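Local coordinates for protein adhesin A (Fusobacterium nucleatum, PDB 3ETZ) that probably acts as a surface adhesin, a helical hairpin whose subunits are thought to chain together through leucines for attachment to host cells, at residues A38-L43 with A96-F101; Q48-L53 with K86-M91. The protein carries 1 engineered substitution. All coordinates share one frame; numbering follows the deposited sequence.

Both contacts join helix 5-63 to helix 70-108, the two antiparallel arms of a helical hairpin, and their centres lie about 15 Å apart. Contact 1 sits about 4 Å from the centre of the chain, contact 2 about 13 Å from it and nearer the turn. Both are surface contacts, each with one buried touching residue, Ala39 in the first and Met91 in the second. At 38-43 with 96-101, Ile98 packs on Ala39, Leu43 and the aliphatic part and guanidinium face of Arg40, whereas 48-53 with 86-91 brings a tyrosine against leucine and methionine. They meet where Leu43 CD1 packs on Met91 CE at 3.6 Å.

Contact 1: residues A38-L43 with A96-F101; sequences AARQAL and AVISDF
Ile98 is turned with CG1 anti to its carbonyl carbon (chi1 -63°) and CG2 anti to the backbone N, and its two branches reach different parts of helix 5-63. Arg40 answers with CG beside its own backbone N (chi1 -77°), from where the chain runs extended to NE. The longer branch of Ile98 lies against the start of this chain: CD1 of Ile98 is 3.7 Å from CG of Arg40. The shorter branch meets its end, CG2 of Ile98 standing 3.5 Å above one face of the Arg40 guanidinium, displaced toward the rim. Arginine and isoleucine thus touch twice, by aliphatic packing at the root and by a methyl over the flat head. The charge of that head is met by a salt bridge from NH2 to Glu102, one turn further along helix 70-108, which would help hold the guanidinium over the isoleucine.

Ala39 packs beside this pair. Its CB lies 4.0 Å from CG1 of Ile98 and 4.1 Å from CG1 of Val97, and the closest CA pair of the two segments is Ala39 with Ile98, 6.8 Å apart, consistent with the small side chain of the alanine. One turn on, CD2 of Leu43 meets the same terminal methyl that touches Arg40, 3.8 Å from CD1 of Ile98. No hydrogen bond links the segments, and their cohesion is mainly apolar. Further along, the ring of Phe101 meets that of Phe29, extending the apolar seam. The segment axes approach to 9.4 Å with their directions 144° apart, an arrangement characteristic of side-by-side packing in an antiparallel helical hairpin, here the helix-loop-helix of FadA.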
ATOM      1  N   ALA A  38       4.572   3.637  -5.596  1.00 28.64           N
ATOM      2  CA  ALA A  38       3.475   4.539  -5.245  1.00 24.48           C
ATOM      3  C   ALA A  38       3.056   4.348  -3.791  1.00 24.36           C
ATOM      4  O   ALA A  38       2.837   5.312  -3.054  1.00 27.59           O
ATOM      5  CB  ALA A  38       2.245   4.293  -6.166  1.00 25.64           C
ATOM      6  N   ALA A  39       2.871   3.100  -3.392  1.00 22.70           N
ATOM      7  CA  ALA A  39       2.481   2.805  -2.028  1.00 23.74           C
ATOM      8  C   ALA A  39       3.514   3.399  -1.041  1.00 27.73           C
ATOM      9  O   ALA A  39       3.158   3.875   0.037  1.00 27.76           O
ATOM     10  CB  ALA A  39       2.383   1.273  -1.828  1.00 26.14           C
ATOM     11  N   ARG A  40       4.795   3.338  -1.397  1.00 27.66           N
ATOM     12  CA  ARG A  40       5.823   3.905  -0.522  1.00 31.14           C
ATOM     13  C   ARG A  40       5.593   5.383  -0.276  1.00 27.98           C
ATOM     14  O   ARG A  40       5.673   5.830   0.867  1.00 27.82           O
ATOM     15  CB  ARG A  40       7.227   3.734  -1.114  1.00 30.79           C
ATOM     16  CG  ARG A  40       7.800   2.351  -0.975  1.00 35.02           C
ATOM     17  CD  ARG A  40       9.195   2.333  -1.621  1.00 36.40           C
ATOM     18  NE  ARG A  40       9.725   0.985  -1.769  1.00 35.57           N
ATOM     19  CZ  ARG A  40      10.217   0.263  -0.770  1.00 39.98           C
ATOM     20  NH1 ARG A  40      10.245   0.754   0.463  1.00 40.64           N
ATOM     21  NH2 ARG A  40      10.705  -0.948  -0.998  1.00 38.86           N
ATOM     22  N   GLN A  41       5.321   6.127  -1.349  1.00 29.22           N
ATOM     23  CA  GLN A  41       5.083   7.566  -1.287  1.00 32.15           C
ATOM     24  C   GLN A  41       3.826   7.878  -0.445  1.00 32.71           C
ATOM     25  O   GLN A  41       3.852   8.742   0.440  1.00 29.13           O
ATOM     26  CB  GLN A  41       4.927   8.086  -2.717  1.00 37.61           C
ATOM     27  CG  GLN A  41       5.155   9.567  -2.926  1.00 45.25           C
ATOM     28  CD  GLN A  41       5.221   9.925  -4.412  1.00 49.41           C
ATOM     29  OE1 GLN A  41       5.946   9.290  -5.185  1.00 52.57           O
ATOM     30  NE2 GLN A  41       4.471  10.945  -4.811  1.00 52.52           N
ATOM     31  N   ALA A  42       2.729   7.173  -0.734  1.00 29.70           N
ATOM     32  CA  ALA A  42       1.475   7.360  -0.023  1.00 28.57           C
ATOM     33  C   ALA A  42       1.637   6.953   1.449  1.00 26.41           C
ATOM     34  O   ALA A  42       1.110   7.596   2.335  1.00 26.90           O
ATOM     35  CB  ALA A  42       0.371   6.525  -0.685  1.00 28.38           C
ATOM     36  N   LEU A  43       2.349   5.864   1.700  1.00 25.33           N
ATOM     37  CA  LEU A  43       2.556   5.429   3.075  1.00 25.80           C
ATOM     38  C   LEU A  43       3.301   6.508   3.885  1.00 25.94           C
ATOM     39  O   LEU A  43       2.914   6.825   5.009  1.00 25.63           O
ATOM     40  CB  LEU A  43       3.353   4.127   3.109  1.00 25.53           C
ATOM     41  CG  LEU A  43       3.766   3.665   4.513  1.00 25.46           C
ATOM     42  CD1 LEU A  43       2.496   3.467   5.372  1.00 26.35           C
ATOM     43  CD2 LEU A  43       4.571   2.373   4.421  1.00 29.57           C
ATOM     44  N   ALA A  96       1.700  -3.927   3.116  1.00 29.01           N
ATOM     45  CA  ALA A  96       1.544  -5.281   2.550  1.00 30.73           C
ATOM     46  C   ALA A  96       1.932  -5.302   1.063  1.00 30.90           C
ATOM     47  O   ALA A  96       2.495  -6.292   0.584  1.00 31.71           O
ATOM     48  CB  ALA A  96       0.086  -5.795   2.727  1.00 31.53           C
ATOM     49  N   VAL A  97       1.629  -4.222   0.339  1.00 30.47           N
ATOM     50  CA  VAL A  97       1.986  -4.116  -1.076  1.00 30.55           C
ATOM     51  C   VAL A  97       3.498  -4.024  -1.213  1.00 31.73           C
ATOM     52  O   VAL A  97       4.101  -4.704  -2.041  1.00 30.70           O
ATOM     53  CB  VAL A  97       1.365  -2.856  -1.743  1.00 32.92           C
ATOM     54  CG1 VAL A  97       2.030  -2.581  -3.099  1.00 34.06           C
ATOM     55  CG2 VAL A  97      -0.136  -3.072  -1.942  1.00 31.68           C
ATOM     56  N   ILE A  98       4.112  -3.191  -0.385  1.00 30.43           N
ATOM     57  CA  ILE A  98       5.555  -3.005  -0.416  1.00 32.12           C
ATOM     58  C   ILE A  98       6.259  -4.312  -0.021  1.00 33.69           C
ATOM     59  O   ILE A  98       7.223  -4.742  -0.666  1.00 35.24           O
ATOM     60  CB  ILE A  98       5.972  -1.866   0.549  1.00 33.87           C
ATOM     61  CG1 ILE A  98       5.338  -0.549   0.079  1.00 33.72           C
ATOM     62  CG2 ILE A  98       7.490  -1.783   0.647  1.00 31.28           C
ATOM     63  CD1 ILE A  98       5.354   0.563   1.133  1.00 33.21           C
ATOM     64  N   SER A  99       5.764  -4.925   1.041  1.00 34.21           N
ATOM     65  CA  SER A  99       6.283  -6.184   1.559  1.00 36.79           C
ATOM     66  C   SER A  99       6.195  -7.304   0.501  1.00 38.39           C
ATOM     67  O   SER A  99       7.159  -8.040   0.262  1.00 38.04           O
ATOM     68  CB  SER A  99       5.484  -6.573   2.796  1.00 37.14           C
ATOM     69  OG  SER A  99       5.861  -7.854   3.242  1.00 44.48           O
ATOM     70  N   ASP A 100       5.035  -7.446  -0.120  1.00 38.16           N
ATOM     71  CA  ASP A 100       4.899  -8.461  -1.141  1.00 41.27           C
ATOM     72  C   ASP A 100       5.883  -8.233  -2.282  1.00 41.74           C
ATOM     73  O   ASP A 100       6.466  -9.188  -2.784  1.00 42.50           O
ATOM     74  CB  ASP A 100       3.473  -8.494  -1.671  1.00 42.48           C
ATOM     75  CG  ASP A 100       2.497  -9.003  -0.641  1.00 48.43           C
ATOM     76  OD1 ASP A 100       2.951  -9.676   0.316  1.00 51.51           O
ATOM     77  OD2 ASP A 100       1.282  -8.745  -0.789  1.00 51.80           O
ATOM     78  N   PHE A 101       6.093  -6.983  -2.690  1.00 42.49           N
ATOM     79  CA  PHE A 101       7.020  -6.744  -3.793  1.00 41.37           C
ATOM     80  C   PHE A 101       8.480  -7.025  -3.420  1.00 43.99           C
ATOM     81  O   PHE A 101       9.269  -7.444  -4.280  1.00 42.35           O
ATOM     82  CB  PHE A 101       6.921  -5.316  -4.323  1.00 39.61           C
ATOM     83  CG  PHE A 101       7.867  -5.045  -5.459  1.00 39.52           C
ATOM     84  CD1 PHE A 101       7.633  -5.590  -6.720  1.00 39.49           C
ATOM     85  CD2 PHE A 101       9.042  -4.323  -5.249  1.00 39.51           C
ATOM     86  CE1 PHE A 101       8.559  -5.424  -7.760  1.00 38.05           C
ATOM     87  CE2 PHE A 101       9.973  -4.153  -6.279  1.00 41.54           C
ATOM     88  CZ  PHE A 101       9.726  -4.709  -7.542  1.00 41.13           C
TER

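Contact 2: residues Q48-L53 with K86-M91; sequences QVYNEL and KLEAEM
Met91 sets its sulfur obliquely to the ring of Tyr50, a Met-aromatic contact in which SD lies 5.2 Å from the ring centroid and 39° off the ring normal. The same SD also packs on CB of Tyr50 at 4.1 Å. Leu87 approaches the tyrosine differently: its CD2 lies in the plane of the ring at its edge, 3.9 Å from CD2 of Tyr50, and reaches CB of Tyr50 at 3.7 Å. That methyl also meets CG1 of Val49 at 4.0 Å, the two side chains crossing at about a right angle. CG of Tyr50 is anti to the backbone N (chi1 -180°). The tyrosine side chain crosses Leu87 obliquely, and its hydroxyl lies near the Glu88 carboxylate. OH of Tyr50 is 3.9 Å from OE2 of Glu88, too distant for a hydrogen bond. Tyr50 also touches Leu84, while Met91 also touches Asn46 and Glu47. The segments run 155° apart in direction with axes 10.7 Å from each other, as expected for the antiparallel arms of a helix-loop-helix hairpin.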
ATOM      1  N   GLN A  48       2.863  10.629   8.407  1.00 25.03           N
ATOM      2  CA  GLN A  48       2.938  12.003   8.880  1.00 29.18           C
ATOM      3  C   GLN A  48       1.561  12.422   9.373  1.00 27.71           C
ATOM      4  O   GLN A  48       1.405  12.933  10.477  1.00 25.30           O
ATOM      5  CB  GLN A  48       3.392  12.921   7.737  1.00 34.70           C
ATOM      6  CG  GLN A  48       3.658  14.344   8.159  1.00 44.01           C
ATOM      7  CD  GLN A  48       4.648  14.393   9.293  1.00 50.53           C
ATOM      8  OE1 GLN A  48       5.740  13.815   9.196  1.00 55.74           O
ATOM      9  NE2 GLN A  48       4.278  15.070  10.386  1.00 53.04           N
ATOM     10  N   VAL A  49       0.547  12.202   8.546  1.00 27.23           N
ATOM     11  CA  VAL A  49      -0.814  12.548   8.926  1.00 25.22           C
ATOM     12  C   VAL A  49      -1.273  11.797  10.170  1.00 24.18           C
ATOM     13  O   VAL A  49      -1.919  12.365  11.059  1.00 22.47           O
ATOM     14  CB  VAL A  49      -1.806  12.233   7.762  1.00 28.37           C
ATOM     15  CG1 VAL A  49      -3.247  12.349   8.255  1.00 27.97           C
ATOM     16  CG2 VAL A  49      -1.564  13.178   6.602  1.00 26.17           C
ATOM     17  N   TYR A  50      -0.969  10.506  10.224  1.00 23.77           N
ATOM     18  CA  TYR A  50      -1.385   9.685  11.358  1.00 24.39           C
ATOM     19  C   TYR A  50      -0.766  10.199  12.661  1.00 22.55           C
ATOM     20  O   TYR A  50      -1.442  10.277  13.687  1.00 23.07           O
ATOM     21  CB  TYR A  50      -0.963   8.235  11.138  1.00 22.17           C
ATOM     22  CG  TYR A  50      -1.353   7.277  12.252  1.00 25.77           C
ATOM     23  CD1 TYR A  50      -0.467   6.970  13.292  1.00 24.90           C
ATOM     24  CD2 TYR A  50      -2.605   6.663  12.253  1.00 25.63           C
ATOM     25  CE1 TYR A  50      -0.823   6.066  14.301  1.00 22.71           C
ATOM     26  CE2 TYR A  50      -2.984   5.749  13.257  1.00 25.14           C
ATOM     27  CZ  TYR A  50      -2.079   5.455  14.273  1.00 25.58           C
ATOM     28  OH  TYR A  50      -2.391   4.525  15.220  1.00 27.02           O
ATOM     29  N   ASN A  51       0.515  10.530  12.615  1.00 21.48           N
ATOM     30  CA  ASN A  51       1.180  10.987  13.832  1.00 26.82           C
ATOM     31  C   ASN A  51       0.578  12.301  14.332  1.00 26.10           C
ATOM     32  O   ASN A  51       0.242  12.436  15.521  1.00 24.39           O
ATOM     33  CB  ASN A  51       2.678  11.162  13.592  1.00 24.07           C
ATOM     34  CG  ASN A  51       3.386   9.858  13.359  1.00 25.33           C
ATOM     35  OD1 ASN A  51       2.877   8.784  13.683  1.00 24.29           O
ATOM     36  ND2 ASN A  51       4.575   9.940  12.812  1.00 25.79           N
ATOM     37  N   GLU A  52       0.427  13.250  13.415  1.00 25.52           N
ATOM     38  CA  GLU A  52      -0.121  14.552  13.756  1.00 27.69           C
ATOM     39  C   GLU A  52      -1.535  14.450  14.294  1.00 28.90           C
ATOM     40  O   GLU A  52      -1.882  15.127  15.282  1.00 24.14           O
ATOM     41  CB  GLU A  52      -0.115  15.453  12.525  1.00 32.55           C
ATOM     42  CG  GLU A  52       1.271  15.955  12.165  1.00 42.30           C
ATOM     43  CD  GLU A  52       1.310  16.637  10.808  1.00 46.52           C
ATOM     44  OE1 GLU A  52       0.233  17.020  10.298  1.00 48.64           O
ATOM     45  OE2 GLU A  52       2.422  16.790  10.257  1.00 50.24           O
ATOM     46  N   LEU A  53      -2.356  13.608  13.653  1.00 25.40           N
ATOM     47  CA  LEU A  53      -3.737  13.439  14.074  1.00 25.05           C
ATOM     48  C   LEU A  53      -3.859  12.632  15.370  1.00 23.62           C
ATOM     49  O   LEU A  53      -4.764  12.847  16.164  1.00 23.05           O
ATOM     50  CB  LEU A  53      -4.555  12.812  12.931  1.00 25.96           C
ATOM     51  CG  LEU A  53      -5.476  13.760  12.116  1.00 32.65           C
ATOM     52  CD1 LEU A  53      -5.024  15.229  12.213  1.00 30.55           C
ATOM     53  CD2 LEU A  53      -5.593  13.297  10.680  1.00 29.47           C
ATOM     54  N   LYS A  86      -9.213   3.685  10.553  1.00 31.38           N
ATOM     55  CA  LYS A  86      -9.339   3.505   9.112  1.00 30.81           C
ATOM     56  C   LYS A  86      -7.992   3.823   8.462  1.00 29.00           C
ATOM     57  O   LYS A  86      -7.572   3.134   7.528  1.00 26.26           O
ATOM     58  CB  LYS A  86     -10.403   4.449   8.547  1.00 32.39           C
ATOM     59  CG  LYS A  86     -11.829   4.099   8.945  1.00 36.61           C
ATOM     60  CD  LYS A  86     -12.769   5.110   8.289  1.00 43.12           C
ATOM     61  CE  LYS A  86     -14.236   4.823   8.575  1.00 47.60           C
ATOM     62  NZ  LYS A  86     -15.096   5.843   7.909  1.00 51.82           N
ATOM     63  N   LEU A  87      -7.320   4.870   8.949  1.00 25.13           N
ATOM     64  CA  LEU A  87      -6.035   5.250   8.375  1.00 25.97           C
ATOM     65  C   LEU A  87      -4.979   4.161   8.642  1.00 25.53           C
ATOM     66  O   LEU A  87      -4.087   3.894   7.834  1.00 24.17           O
ATOM     67  CB  LEU A  87      -5.604   6.613   8.950  1.00 27.18           C
ATOM     68  CG  LEU A  87      -4.275   7.159   8.455  1.00 27.90           C
ATOM     69  CD1 LEU A  87      -4.279   7.281   6.909  1.00 27.15           C
ATOM     70  CD2 LEU A  87      -4.058   8.534   9.115  1.00 29.73           C
ATOM     71  N   GLU A  88      -5.113   3.503   9.772  1.00 25.80           N
ATOM     72  CA  GLU A  88      -4.193   2.438  10.155  1.00 28.91           C
ATOM     73  C   GLU A  88      -4.369   1.231   9.208  1.00 27.36           C
ATOM     74  O   GLU A  88      -3.404   0.565   8.828  1.00 22.98           O
ATOM     75  CB  GLU A  88      -4.487   2.045  11.604  1.00 33.47           C
ATOM     76  CG  GLU A  88      -3.580   1.017  12.193  1.00 44.64           C
ATOM     77  CD  GLU A  88      -3.631   1.029  13.721  1.00 52.56           C
ATOM     78  OE1 GLU A  88      -4.744   1.311  14.261  1.00 54.05           O
ATOM     79  OE2 GLU A  88      -2.576   0.742  14.365  1.00 53.05           O
ATOM     80  N   ALA A  89      -5.612   0.940   8.838  1.00 24.95           N
ATOM     81  CA  ALA A  89      -5.861  -0.156   7.916  1.00 26.56           C
ATOM     82  C   ALA A  89      -5.316   0.214   6.536  1.00 22.48           C
ATOM     83  O   ALA A  89      -4.736  -0.639   5.856  1.00 25.26           O
ATOM     84  CB  ALA A  89      -7.382  -0.491   7.857  1.00 22.83           C
ATOM     85  N   GLU A  90      -5.479   1.467   6.114  1.00 24.44           N
ATOM     86  CA  GLU A  90      -4.932   1.877   4.807  1.00 22.74           C
ATOM     87  C   GLU A  90      -3.396   1.675   4.818  1.00 26.55           C
ATOM     88  O   GLU A  90      -2.816   1.096   3.886  1.00 23.10           O
ATOM     89  CB  GLU A  90      -5.246   3.364   4.539  1.00 26.57           C
ATOM     90  CG  GLU A  90      -4.652   3.946   3.243  1.00 28.48           C
ATOM     91  CD  GLU A  90      -5.131   5.365   2.958  1.00 29.89           C
ATOM     92  OE1 GLU A  90      -6.278   5.678   3.312  1.00 37.53           O
ATOM     93  OE2 GLU A  90      -4.380   6.164   2.374  1.00 32.32           O
ATOM     94  N   MET A  91      -2.726   2.147   5.876  1.00 22.08           N
ATOM     95  CA  MET A  91      -1.263   1.999   5.948  1.00 24.81           C
ATOM     96  C   MET A  91      -0.807   0.547   6.002  1.00 25.06           C
ATOM     97  O   MET A  91       0.221   0.188   5.438  1.00 24.54           O
ATOM     98  CB  MET A  91      -0.712   2.785   7.154  1.00 25.08           C
ATOM     99  CG  MET A  91      -0.892   4.298   6.991  1.00 25.81           C
ATOM    100  SD  MET A  91      -0.242   5.198   8.433  1.00 28.20           S
ATOM    101  CE  MET A  91       1.228   4.725   8.465  1.00 34.09           C
TER